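Local coordinates for De novo protein based on the inhibitor Amoebiasin-1 (PDB 5SWK) that probably inhibits cysteine proteases as a chagasin-family (I42) inhibitor and may protect the cytosol against proteases released from damaged vesicles, at residues Arg86-Phe90 / Ala91-Asn95. Numbering follows the deposited sequence.
Sequences RRTSF and AEYWN
Ser89 and Glu92 grip each other in a capping box at the start of helix 90-95. Ser89 OG, set between its own backbone N and carbonyl carbon (chi1 68°), accepts from Glu92 N at 3.1 Å. In return Ser89 N donates to Glu92 OE1 at 2.9 Å; the bond is nearly straight (168°) and reaches the anti side of the carboxylate, tilted somewhat out of its plane. Glu92 can deliver OE1 there because its chain, extended beyond CG, runs back past Ser89 OG. A water lies within hydrogen-bonding distance of both Glu92 OE1 and Arg87 O and may link them. The first helical turn closes through Tyr93 N to Ser89 O (3.1 Å) and Trp94 N to Phe90 O (2.8 Å).

Two aromatic contacts add to this backbone framework. Thr88 CG2 lies over one face of the Tyr93 ring, 3.6 Å from the ring centroid in a CH-pi contact. Phe90 and Trp94 extend side by side: Trp94 CB sits over a Phe90 face, and Phe90 CZ reaches Trp94 CE3 at 3.6 Å, but the ring planes, inclined by 29°, are displaced and stack little.

Farther out, Arg87 NH1 bonds to Thr33 O, probably in the BC loop, and Trp94 NE1 bonds to the backbone of another protein chain, where an aromatic side chain meets the Phe90 ring nearly parallel. The reciprocal bonds satisfy two amides at the helix start, and the negative carboxylate there probably interacts favourably with the helix dipole, consistent with a cap that steadies the turn carrying Phe90, Tyr93 and Trp94 to the partner protein.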
loop_
_atom_site.group_PDB
_atom_site.type_symbol
_atom_site.label_atom_id
_atom_site.label_comp_id
_atom_site.label_asym_id
_atom_site.label_seq_id
_atom_site.Cartn_x
_atom_site.Cartn_y
_atom_site.Cartn_z
ATOM N N ARG D 86 -3.200 -10.658 4.517
ATOM C CA ARG D 86 -2.368 -10.019 3.505
ATOM C C ARG D 86 -0.871 -10.238 3.721
ATOM O O ARG D 86 -0.435 -10.688 4.783
ATOM C CB ARG D 86 -2.657 -8.515 3.454
ATOM C CG ARG D 86 -2.187 -7.752 4.677
ATOM C CD ARG D 86 -2.193 -6.246 4.424
ATOM N N ARG D 87 -0.103 -9.921 2.685
ATOM C CA ARG D 87 1.356 -9.979 2.723
ATOM C C ARG D 87 1.889 -8.678 2.157
ATOM O O ARG D 87 1.592 -8.333 1.010
ATOM C CB ARG D 87 1.878 -11.171 1.919
ATOM C CG ARG D 87 3.398 -11.244 1.806
ATOM C CD ARG D 87 3.810 -12.559 1.161
ATOM N NE ARG D 87 3.563 -12.569 -0.275
ATOM C CZ ARG D 87 3.561 -13.667 -1.023
ATOM N NH1 ARG D 87 3.782 -14.853 -0.464
ATOM N NH2 ARG D 87 3.340 -13.580 -2.325
ATOM N N THR D 88 2.651 -7.940 2.958
ATOM C CA THR D 88 3.162 -6.655 2.500
ATOM C C THR D 88 4.025 -6.864 1.255
ATOM O O THR D 88 4.848 -7.776 1.213
ATOM C CB THR D 88 3.948 -5.948 3.614
ATOM O OG1 THR D 88 3.102 -5.812 4.758
ATOM C CG2 THR D 88 4.382 -4.578 3.181
ATOM N N SER D 89 3.807 -6.050 0.226
ATOM C CA SER D 89 4.512 -6.226 -1.046
ATOM C C SER D 89 5.841 -5.484 -1.049
ATOM O O SER D 89 6.032 -4.558 -0.264
ATOM C CB SER D 89 3.659 -5.717 -2.204
ATOM O OG SER D 89 3.547 -4.311 -2.107
ATOM N N PHE D 90 6.749 -5.871 -1.941
ATOM C CA PHE D 90 7.980 -5.114 -2.101
ATOM C C PHE D 90 7.687 -3.627 -2.337
ATOM O O PHE D 90 8.329 -2.765 -1.745
ATOM C CB PHE D 90 8.833 -5.634 -3.261
ATOM C CG PHE D 90 9.984 -4.727 -3.580
ATOM C CD1 PHE D 90 11.093 -4.693 -2.743
ATOM C CD2 PHE D 90 9.939 -3.865 -4.680
ATOM C CE1 PHE D 90 12.143 -3.827 -2.986
ATOM C CE2 PHE D 90 10.995 -3.001 -4.942
ATOM C CZ PHE D 90 12.101 -2.980 -4.092
ATOM N N ALA D 91 6.725 -3.341 -3.217
ATOM C CA ALA D 91 6.387 -1.954 -3.533
ATOM C C ALA D 91 6.022 -1.175 -2.270
ATOM O O ALA D 91 6.460 -0.038 -2.092
ATOM C CB ALA D 91 5.245 -1.900 -4.560
ATOM N N GLU D 92 5.262 -1.805 -1.374
ATOM C CA GLU D 92 4.864 -1.152 -0.129
ATOM C C GLU D 92 6.063 -0.850 0.785
ATOM O O GLU D 92 6.177 0.262 1.318
ATOM C CB GLU D 92 3.817 -2.004 0.599
ATOM C CG GLU D 92 2.450 -1.932 -0.079
ATOM C CD GLU D 92 1.418 -2.933 0.452
ATOM O OE1 GLU D 92 1.783 -4.050 0.868
ATOM O OE2 GLU D 92 0.216 -2.598 0.423
ATOM N N TYR D 93 6.961 -1.822 0.953
ATOM C CA TYR D 93 8.185 -1.592 1.712
ATOM C C TYR D 93 9.050 -0.512 1.077
ATOM O O TYR D 93 9.567 0.362 1.768
ATOM C CB TYR D 93 9.013 -2.875 1.826
ATOM C CG TYR D 93 8.448 -3.918 2.750
ATOM C CD1 TYR D 93 8.303 -3.665 4.105
ATOM C CD2 TYR D 93 8.085 -5.168 2.272
ATOM C CE1 TYR D 93 7.808 -4.636 4.972
ATOM C CE2 TYR D 93 7.589 -6.149 3.127
ATOM C CZ TYR D 93 7.451 -5.871 4.473
ATOM O OH TYR D 93 6.955 -6.830 5.323
ATOM N N TRP D 94 9.214 -0.580 -0.242
ATOM C CA TRP D 94 10.092 0.361 -0.919
ATOM C C TRP D 94 9.536 1.786 -0.834
ATOM O O TRP D 94 10.293 2.746 -0.662
ATOM C CB TRP D 94 10.313 -0.041 -2.381
ATOM C CG TRP D 94 11.445 0.729 -2.977
ATOM C CD1 TRP D 94 11.357 1.832 -3.779
ATOM C CD2 TRP D 94 12.839 0.496 -2.769
ATOM N NE1 TRP D 94 12.612 2.285 -4.101
ATOM C CE2 TRP D 94 13.541 1.480 -3.494
ATOM C CE3 TRP D 94 13.568 -0.468 -2.052
ATOM C CZ2 TRP D 94 14.931 1.534 -3.524
ATOM C CZ3 TRP D 94 14.944 -0.408 -2.079
ATOM C CH2 TRP D 94 15.614 0.587 -2.806
ATOM N N ASN D 95 8.218 1.924 -0.941
ATOM C CA ASN D 95 7.585 3.243 -0.835
ATOM C C ASN D 95 7.907 3.918 0.499
ATOM O O ASN D 95 8.050 5.141 0.567
ATOM C CB ASN D 95 6.062 3.131 -1.008
ATOM C CG ASN D 95 5.342 4.450 -0.745
ATOM O OD1 ASN D 95 5.357 5.349 -1.583
ATOM N ND2 ASN D 95 4.710 4.569 0.426
HETATM O O HOH W 1 0.061 -6.472 -0.145
#